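Local coordinates for hypothetical protein PP5205 (Pseudomonas putida, PDB 2G2X), which is of unknown function but belongs to the EVE domain family, related to the ASCH and PUA domains, and so may bind nucleic acid, at residues 4-9 with 95-100. Numbering follows the deposited sequence.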
ATOM      1  N   TRP A   4      -6.162  -4.031   4.228  1.00  9.02           N
ATOM      2  CA  TRP A   4      -5.315  -4.178   3.061  1.00  7.03           C
ATOM      3  C   TRP A   4      -3.846  -4.054   3.413  1.00  7.49           C
ATOM      4  O   TRP A   4      -3.466  -3.890   4.571  1.00  7.00           O
ATOM      5  CB  TRP A   4      -5.639  -3.098   2.028  1.00  9.21           C
ATOM      6  CG  TRP A   4      -7.090  -2.838   1.850  1.00  9.75           C
ATOM      7  CD1 TRP A   4      -7.884  -2.062   2.638  1.00  9.27           C
ATOM      8  CD2 TRP A   4      -7.933  -3.366   0.821  1.00  9.64           C
ATOM      9  NE1 TRP A   4      -9.174  -2.070   2.165  1.00  9.79           N
ATOM     10  CE2 TRP A   4      -9.235  -2.863   1.050  1.00 10.01           C
ATOM     11  CE3 TRP A   4      -7.716  -4.214  -0.275  1.00  6.31           C
ATOM     12  CZ2 TRP A   4     -10.323  -3.181   0.219  1.00  6.71           C
ATOM     13  CZ3 TRP A   4      -8.795  -4.530  -1.102  1.00  6.97           C
ATOM     14  CH2 TRP A   4     -10.084  -4.012  -0.846  1.00  4.77           C
ATOM     15  N   LEU A   5      -3.022  -4.127   2.381  1.00  7.81           N
ATOM     16  CA  LEU A   5      -1.592  -3.981   2.529  1.00  7.37           C
ATOM     17  C   LEU A   5      -1.143  -3.313   1.246  1.00  7.38           C
ATOM     18  O   LEU A   5      -1.573  -3.702   0.161  1.00  5.37           O
ATOM     19  CB  LEU A   5      -0.912  -5.344   2.693  1.00  4.16           C
ATOM     20  CG  LEU A   5       0.615  -5.267   2.851  1.00  5.52           C
ATOM     21  CD1 LEU A   5       1.146  -6.506   3.567  1.00  2.34           C
ATOM     22  CD2 LEU A   5       1.262  -5.105   1.476  1.00  4.84           C
HETATM   23  N   MSE A   6      -0.300  -2.294   1.373  1.00  8.31           N
HETATM   24  CA  MSE A   6       0.212  -1.591   0.204  1.00  9.66           C
HETATM   25  C   MSE A   6       1.696  -1.365   0.373  1.00  8.85           C
HETATM   26  O   MSE A   6       2.150  -0.957   1.441  1.00  9.52           O
HETATM   27  CB  MSE A   6      -0.490  -0.244   0.013  1.00  9.01           C
HETATM   28  CG  MSE A   6      -1.992  -0.361  -0.179  1.00 10.86           C
HETATM   29 SE   MSE A   6      -2.786   1.211  -0.992  1.00 12.74          SE
HETATM   30  CE  MSE A   6      -2.680   2.453   0.502  1.00  6.90           C
ATOM     31  N   LYS A   7       2.443  -1.630  -0.690  1.00 10.01           N
ATOM     32  CA  LYS A   7       3.883  -1.464  -0.682  1.00 10.55           C
ATOM     33  C   LYS A   7       4.273  -0.044  -1.071  1.00 11.60           C
ATOM     34  O   LYS A   7       3.608   0.603  -1.879  1.00 11.36           O
ATOM     35  CB  LYS A   7       4.534  -2.422  -1.677  1.00 11.88           C
ATOM     36  CG  LYS A   7       4.162  -3.878  -1.522  1.00 14.70           C
ATOM     37  CD  LYS A   7       5.007  -4.720  -2.473  1.00 18.25           C
ATOM     38  CE  LYS A   7       4.715  -6.202  -2.325  1.00 21.46           C
ATOM     39  NZ  LYS A   7       5.632  -7.031  -3.160  1.00 24.39           N
ATOM     40  N   SER A   8       5.374   0.419  -0.497  1.00 12.03           N
ATOM     41  CA  SER A   8       5.914   1.739  -0.785  1.00 12.78           C
ATOM     42  C   SER A   8       7.405   1.709  -0.484  1.00 13.19           C
ATOM     43  O   SER A   8       7.815   1.179   0.545  1.00 11.21           O
ATOM     44  CB  SER A   8       5.247   2.802   0.085  1.00 10.84           C
ATOM     45  OG  SER A   8       5.897   4.052  -0.086  1.00 12.11           O
ATOM     46  N   GLU A   9       8.211   2.263  -1.385  1.00 16.10           N
ATOM     47  CA  GLU A   9       9.658   2.306  -1.180  1.00 19.40           C
ATOM     48  C   GLU A   9       9.937   3.392  -0.150  1.00 19.44           C
ATOM     49  O   GLU A   9       9.561   4.543  -0.340  1.00 19.90           O
ATOM     50  CB  GLU A   9      10.380   2.641  -2.488  1.00 22.65           C
ATOM     51  CG  GLU A   9      11.878   2.368  -2.463  1.00 27.01           C
ATOM     52  CD  GLU A   9      12.563   2.770  -3.758  1.00 30.39           C
ATOM     53  OE1 GLU A   9      11.977   2.527  -4.835  1.00 32.62           O
ATOM     54  OE2 GLU A   9      13.687   3.315  -3.700  1.00 32.72           O
ATOM     55  N   SER A  95      -6.269   5.253 -10.825  1.00  7.56           N
ATOM     56  CA  SER A  95      -6.874   5.768  -9.606  1.00  7.67           C
ATOM     57  C   SER A  95      -5.875   5.918  -8.474  1.00  7.59           C
ATOM     58  O   SER A  95      -4.843   5.250  -8.432  1.00  7.63           O
ATOM     59  CB  SER A  95      -7.999   4.835  -9.145  1.00  6.87           C
ATOM     60  OG  SER A  95      -9.068   4.807 -10.075  1.00  8.79           O
ATOM     61  N   ALA A  96      -6.202   6.807  -7.550  1.00  8.55           N
ATOM     62  CA  ALA A  96      -5.370   7.046  -6.387  1.00  8.17           C
ATOM     63  C   ALA A  96      -6.305   7.103  -5.195  1.00  7.21           C
ATOM     64  O   ALA A  96      -7.523   7.140  -5.358  1.00  8.44           O
ATOM     65  CB  ALA A  96      -4.628   8.370  -6.535  1.00  8.54           C
ATOM     66  N   VAL A  97      -5.737   7.079  -3.997  1.00  7.07           N
ATOM     67  CA  VAL A  97      -6.520   7.194  -2.776  1.00  6.01           C
ATOM     68  C   VAL A  97      -5.643   8.027  -1.866  1.00  7.43           C
ATOM     69  O   VAL A  97      -4.439   8.115  -2.097  1.00  7.90           O
ATOM     70  CB  VAL A  97      -6.798   5.817  -2.107  1.00  8.24           C
ATOM     71  CG1 VAL A  97      -7.683   4.966  -3.011  1.00  4.99           C
ATOM     72  CG2 VAL A  97      -5.491   5.105  -1.792  1.00  6.90           C
ATOM     73  N   ASP A  98      -6.233   8.659  -0.856  1.00  6.53           N
ATOM     74  CA  ASP A  98      -5.447   9.456   0.074  1.00  5.64           C
ATOM     75  C   ASP A  98      -5.356   8.697   1.386  1.00  6.64           C
ATOM     76  O   ASP A  98      -6.318   8.053   1.808  1.00  6.71           O
ATOM     77  CB  ASP A  98      -6.082  10.832   0.293  1.00  7.26           C
ATOM     78  CG  ASP A  98      -5.966  11.730  -0.929  1.00  7.03           C
ATOM     79  OD1 ASP A  98      -5.098  11.463  -1.789  1.00  6.52           O
ATOM     80  OD2 ASP A  98      -6.737  12.707  -1.024  1.00  8.12           O
ATOM     81  N   VAL A  99      -4.204   8.783   2.040  1.00  6.87           N
ATOM     82  CA  VAL A  99      -3.998   8.059   3.284  1.00  7.50           C
ATOM     83  C   VAL A  99      -3.513   8.931   4.428  1.00  9.81           C
ATOM     84  O   VAL A  99      -3.079  10.067   4.230  1.00 11.92           O
ATOM     85  CB  VAL A  99      -2.964   6.929   3.086  1.00  8.71           C
ATOM     86  CG1 VAL A  99      -3.383   6.036   1.923  1.00  4.68           C
ATOM     87  CG2 VAL A  99      -1.576   7.526   2.837  1.00  5.71           C
ATOM     88  N   ALA A 100      -3.591   8.380   5.634  1.00  8.55           N
ATOM     89  CA  ALA A 100      -3.141   9.075   6.824  1.00  8.26           C
ATOM     90  C   ALA A 100      -2.499   8.046   7.741  1.00  9.45           C
ATOM     91  O   ALA A 100      -2.841   6.858   7.709  1.00  8.05           O
ATOM     92  CB  ALA A 100      -4.309   9.763   7.518  1.00  9.38           C
TER
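The terminal methyl of M6, a selenomethionine in this crystal, reaches across the interior to the branched side chains of V99 and V97. Its CE lies 3.9 Å from CG1 of V99, which is van der Waals contact between two methyls, and 4.5 Å from CG2 of V97, a looser approach. CG of M6 stands beside the backbone N (chi1 -60°), the chain then runs out nearly extended, and the bend at chi3, -73°, swings CE off the line of the chain toward V99. CE makes the contact with V99, while toward V97 the selenium lies almost as near: SE is 4.8 Å from CG2 of V97. A long, unbranched, flexible residue suits this place because it can span the distance between strands that are not neighbours.

On the other strand, V97 and V99 are two residues apart and face the same side. Their methyls CG2 of V97 and CG1 of V99 come within 4.4 Å of each other, giving CE a short apolar ledge to meet. Valine fits here: its compact, beta-branched side chain is readily accommodated in a strand.

Strand 3-8 and strand 95-110 are separated in sheet order by strands 46-51 and 58-71, yet the CA atoms of M6 and V99 are 11.0 Å apart, less than three strand spacings of a flat sheet would allow. The sheet is therefore curled, consistent with the barrel-like fold of the PUA relatives. F47 touches both M6 and V99, and W26 both M6 and V97, with M41 also against M6 and I65 against V99. With 80 Å² buried between the segments and all three side chains apolar, cohesion between the two strands rests on dispersion and exclusion of water, with little directional constraint.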